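Local coordinates for colicin-B (Escherichia coli, PDB 1RH1), which kills Escherichia coli and closely related bacteria by forming channels that depolarise the cytoplasmic membrane and dissipate the energy of the cell, at residues 179-183 against 286-290; 102-106 against 121-125. All coordinates share one frame; numbering follows the deposited sequence.

Contact 1 (179-183 against 286-290); sequences TQYMA and VEILD
Apolar contact is clearest between M182 and V286, whose side chains reach out from their backbones and meet tip to tip: methyl CE of M182 stands 3.4 Å from CG2 of V286. SD of M182 follows just behind, 4.0 Å from CB of V286. The thioether chain is bent at both chi2 and chi3, which turns CE onto the valine branch.

The second kind of contact is an amide end-on to backbone. With CG anti to the backbone N (chi1 173°) and the chain extended beyond it, Q180 points the end of its carboxamide at the extended loop E287-I288-L289. CD of Q180 is 3.9 Å from both E287 O and L289 N, which lie on the same side of it. The isobutyl group of L289 packs against the same carboxamide.

The CA atoms of Q180 and L289 are 7.4 Å apart, too far for sheet pairing although the two segments run nearly antiparallel (165°). E287 turns away, its OE2 hydrogen-bonded to OG of S24 in the TonB box. The contact thus packs strand 179-186 of an antiparallel sheet against the loop linking strand 281-286 to helix 291-340. L294 and R297 of that helix pack on both Q180 and L289, while L128 of strand 121-128 touches Q180 and M182.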
loop_
_atom_site.group_PDB
_atom_site.type_symbol
_atom_site.label_atom_id
_atom_site.label_comp_id
_atom_site.label_asym_id
_atom_site.label_seq_id
_atom_site.Cartn_x
_atom_site.Cartn_y
_atom_site.Cartn_z
ATOM N N THR A 179 -4.221 19.365 -11.573
ATOM C CA THR A 179 -3.161 20.368 -11.479
ATOM C C THR A 179 -2.073 19.852 -10.522
ATOM O O THR A 179 -2.393 19.384 -9.423
ATOM C CB THR A 179 -3.737 21.764 -10.997
ATOM O OG1 THR A 179 -3.034 22.149 -9.812
ATOM C CG2 THR A 179 -5.227 21.750 -10.719
ATOM N N GLN A 180 -0.788 19.910 -10.932
ATOM C CA GLN A 180 0.321 19.389 -10.133
ATOM C C GLN A 180 0.807 20.370 -9.075
ATOM O O GLN A 180 1.060 21.546 -9.333
ATOM C CB GLN A 180 1.480 19.007 -11.067
ATOM C CG GLN A 180 2.830 18.584 -10.496
ATOM C CD GLN A 180 3.900 18.550 -11.571
ATOM O OE1 GLN A 180 4.352 17.500 -11.976
ATOM N NE2 GLN A 180 4.357 19.653 -12.120
ATOM N N TYR A 181 0.912 19.840 -7.856
ATOM C CA TYR A 181 1.382 20.559 -6.681
ATOM C C TYR A 181 2.755 20.105 -6.200
ATOM O O TYR A 181 3.215 19.051 -6.624
ATOM C CB TYR A 181 0.388 20.347 -5.582
ATOM C CG TYR A 181 -0.849 21.163 -5.826
ATOM C CD1 TYR A 181 -1.869 20.703 -6.652
ATOM C CD2 TYR A 181 -0.948 22.402 -5.200
ATOM C CE1 TYR A 181 -2.994 21.492 -6.853
ATOM C CE2 TYR A 181 -2.077 23.190 -5.398
ATOM C CZ TYR A 181 -3.084 22.723 -6.224
ATOM O OH TYR A 181 -4.186 23.517 -6.419
ATOM N N MET A 182 3.468 20.874 -5.374
ATOM C CA MET A 182 4.650 20.353 -4.706
ATOM C C MET A 182 4.349 20.378 -3.219
ATOM O O MET A 182 3.936 21.409 -2.689
ATOM C CB MET A 182 5.858 21.202 -5.033
ATOM C CG MET A 182 6.264 20.938 -6.474
ATOM S SD MET A 182 8.011 20.559 -6.634
ATOM C CE MET A 182 8.049 19.136 -5.594
ATOM N N ALA A 183 4.520 19.225 -2.564
ATOM C CA ALA A 183 4.110 19.014 -1.189
ATOM C C ALA A 183 5.121 18.403 -0.263
ATOM O O ALA A 183 6.138 17.896 -0.714
ATOM C CB ALA A 183 2.941 18.093 -1.122
ATOM N N VAL A 286 11.998 17.515 -9.333
ATOM C CA VAL A 286 10.722 17.279 -9.997
ATOM C C VAL A 286 10.608 17.771 -11.433
ATOM O O VAL A 286 11.161 18.784 -11.823
ATOM C CB VAL A 286 9.638 17.921 -9.089
ATOM C CG1 VAL A 286 8.249 17.964 -9.704
ATOM C CG2 VAL A 286 9.560 17.057 -7.846
ATOM N N GLU A 287 9.805 17.063 -12.209
ATOM C CA GLU A 287 9.471 17.373 -13.585
ATOM C C GLU A 287 8.103 18.057 -13.732
ATOM O O GLU A 287 7.062 17.443 -13.469
ATOM C CB GLU A 287 9.507 16.074 -14.334
ATOM C CG GLU A 287 9.209 16.166 -15.809
ATOM C CD GLU A 287 9.201 14.797 -16.452
ATOM O OE1 GLU A 287 9.934 14.612 -17.424
ATOM O OE2 GLU A 287 8.472 13.922 -15.974
ATOM N N ILE A 288 8.085 19.338 -14.143
ATOM C CA ILE A 288 6.881 20.142 -14.382
ATOM C C ILE A 288 6.156 19.457 -15.554
ATOM O O ILE A 288 6.695 19.435 -16.663
ATOM C CB ILE A 288 7.200 21.638 -14.800
ATOM C CG1 ILE A 288 8.678 21.968 -14.654
ATOM C CG2 ILE A 288 6.438 22.608 -13.933
ATOM C CD1 ILE A 288 9.575 21.383 -15.805
ATOM N N LEU A 289 4.980 18.823 -15.331
ATOM C CA LEU A 289 4.170 18.127 -16.341
ATOM C C LEU A 289 3.302 19.097 -17.146
ATOM O O LEU A 289 2.776 20.084 -16.626
ATOM C CB LEU A 289 3.291 17.077 -15.623
ATOM C CG LEU A 289 3.583 15.557 -15.582
ATOM C CD1 LEU A 289 4.908 15.191 -14.954
ATOM C CD2 LEU A 289 2.571 14.934 -14.670
ATOM N N ASP A 290 3.154 18.829 -18.449
ATOM C CA ASP A 290 2.361 19.660 -19.364
ATOM C C ASP A 290 0.888 19.298 -19.404
ATOM O O ASP A 290 0.522 18.208 -18.979
ATOM C CB ASP A 290 2.928 19.590 -20.804
ATOM C CG ASP A 290 3.144 18.220 -21.443
ATOM O OD1 ASP A 290 3.680 17.316 -20.787
ATOM O OD2 ASP A 290 2.802 18.073 -22.622
#

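Contact 2 (102-106 against 121-125); sequences ARTVL and AAVSF
V123 is the centre of a helix-on-sheet packing, in which one turn of helix 99-110 lies on a face of the antiparallel sheet that contains strand 121-128. The axes of helix 102-106 and strand 121-124 approach to 7.7 Å at 148°, so the two run roughly antiparallel. Positions 102, 105 and 106, one turn of the helix, present A102, V105 and L106 to the valine.

The two branches of V123 have different neighbours. CG1, placed anti to the backbone N (chi1 -177°), lies against A102 O; CG2 lies against L106, 3.7 Å from its backbone N; and both touch V105. V105 crosses V123 at about a right angle, with CG1 of V105 3.7 Å from CG2 of V123. L106 instead slides past V123 in the opposite direction and carries its CD2 on to CB of A121, 3.7 Å away. At the other end CB of A102 meets CB of F125 at 3.9 Å, while the phenyl ring leads off toward I69 and L171.

Strand alternation sets this pattern: A121 and V123 point at the helix, whereas A122 and S124 point away, and OG of S124 is hydrogen-bonded to G252 O. Backbone hydrogen bonds tie the strand to I184 and G186 of one neighbour and V255 of another, and the chain turns a corner at F125. Around the helix, I184 touches A102, and Y169 and Y254 touch L106. A102 O accepts a hydrogen bond from L106 N, 3.0 Å away, and also lies 3.6 Å from CB of V123.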
loop_
_atom_site.group_PDB
_atom_site.type_symbol
_atom_site.label_atom_id
_atom_site.label_comp_id
_atom_site.label_asym_id
_atom_site.label_seq_id
_atom_site.Cartn_x
_atom_site.Cartn_y
_atom_site.Cartn_z
ATOM N N ALA A 102 3.985 24.529 5.550
ATOM C CA ALA A 102 3.332 23.286 5.179
ATOM C C ALA A 102 3.642 22.177 6.174
ATOM O O ALA A 102 2.839 21.271 6.377
ATOM C CB ALA A 102 3.815 22.825 3.830
ATOM N N ARG A 103 4.807 22.219 6.828
ATOM C CA ARG A 103 5.208 21.201 7.769
ATOM C C ARG A 103 4.383 21.359 9.014
ATOM O O ARG A 103 3.927 20.363 9.570
ATOM C CB ARG A 103 6.649 21.371 8.072
ATOM C CG ARG A 103 7.223 20.347 9.030
ATOM C CD ARG A 103 8.752 20.317 8.941
ATOM N NE ARG A 103 9.349 21.639 8.807
ATOM C CZ ARG A 103 10.211 21.947 7.823
ATOM N NH1 ARG A 103 10.607 21.072 6.879
ATOM N NH2 ARG A 103 10.680 23.194 7.789
ATOM N N THR A 104 4.151 22.613 9.419
ATOM C CA THR A 104 3.328 22.894 10.579
ATOM C C THR A 104 1.935 22.348 10.380
ATOM O O THR A 104 1.437 21.732 11.308
ATOM C CB THR A 104 3.251 24.368 10.818
ATOM O OG1 THR A 104 4.556 24.798 11.125
ATOM C CG2 THR A 104 2.362 24.712 11.960
ATOM N N VAL A 105 1.295 22.501 9.217
ATOM C CA VAL A 105 -0.014 21.914 8.969
ATOM C C VAL A 105 0.081 20.395 8.933
ATOM O O VAL A 105 -0.817 19.723 9.445
ATOM C CB VAL A 105 -0.559 22.459 7.648
ATOM C CG1 VAL A 105 -1.858 21.805 7.237
ATOM C CG2 VAL A 105 -0.798 23.941 7.845
ATOM N N LEU A 106 1.172 19.823 8.391
ATOM C CA LEU A 106 1.320 18.379 8.346
ATOM C C LEU A 106 1.408 17.843 9.751
ATOM O O LEU A 106 0.592 16.989 10.064
ATOM C CB LEU A 106 2.562 17.947 7.657
ATOM C CG LEU A 106 2.505 16.786 6.717
ATOM C CD1 LEU A 106 3.881 16.214 6.722
ATOM C CD2 LEU A 106 1.571 15.693 7.125
ATOM N N ALA A 121 0.861 11.342 4.539
ATOM C CA ALA A 121 -0.051 12.467 4.543
ATOM C C ALA A 121 0.676 13.620 3.870
ATOM O O ALA A 121 1.907 13.708 3.937
ATOM C CB ALA A 121 -0.397 12.848 5.955
ATOM N N ALA A 122 -0.049 14.535 3.225
ATOM C CA ALA A 122 0.613 15.575 2.480
ATOM C C ALA A 122 -0.003 16.928 2.658
ATOM O O ALA A 122 -1.205 17.033 2.850
ATOM C CB ALA A 122 0.576 15.248 1.006
ATOM N N VAL A 123 0.839 17.956 2.620
ATOM C CA VAL A 123 0.392 19.327 2.591
ATOM C C VAL A 123 1.204 20.121 1.550
ATOM O O VAL A 123 2.425 20.168 1.606
ATOM C CB VAL A 123 0.542 19.952 4.001
ATOM C CG1 VAL A 123 -0.007 21.376 3.942
ATOM C CG2 VAL A 123 -0.278 19.221 5.071
ATOM N N SER A 124 0.592 20.782 0.561
ATOM C CA SER A 124 1.306 21.549 -0.460
ATOM C C SER A 124 2.042 22.807 -0.006
ATOM O O SER A 124 1.529 23.503 0.861
ATOM C CB SER A 124 0.330 21.967 -1.564
ATOM O OG SER A 124 -0.702 22.800 -1.050
ATOM N N PHE A 125 3.215 23.119 -0.583
ATOM C CA PHE A 125 3.890 24.369 -0.300
ATOM C C PHE A 125 4.094 25.270 -1.547
ATOM O O PHE A 125 4.373 26.475 -1.462
ATOM C CB PHE A 125 5.210 24.025 0.422
ATOM C CG PHE A 125 6.293 23.228 -0.278
ATOM C CD1 PHE A 125 7.251 23.885 -1.050
ATOM C CD2 PHE A 125 6.327 21.844 -0.161
ATOM C CE1 PHE A 125 8.228 23.154 -1.705
ATOM C CE2 PHE A 125 7.308 21.127 -0.822
ATOM C CZ PHE A 125 8.251 21.784 -1.592
#

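In the fold
Both contacts are largely buried, the partly exposed V105 of contact 2 being the exception, and they meet through one sheet: strands 179-186 and 121-128 are antiparallel neighbours. The joint is direct, with F125 N 2.8 Å from M182 O in a probable hydrogen bond, although the contact centres lie 16 Å apart. The chemistry differs with position. Contact 2 packs apolar side chains on one another and on backbone atoms, between a helix and a roughly antiparallel strand 15 residues away at the nearest ends. Contact 1 joins segments 103 residues apart, and adds an amide against backbone to its methionine-valine pair. It also adjoins the start of helix 291-340, which extends into the range of the pore-forming family.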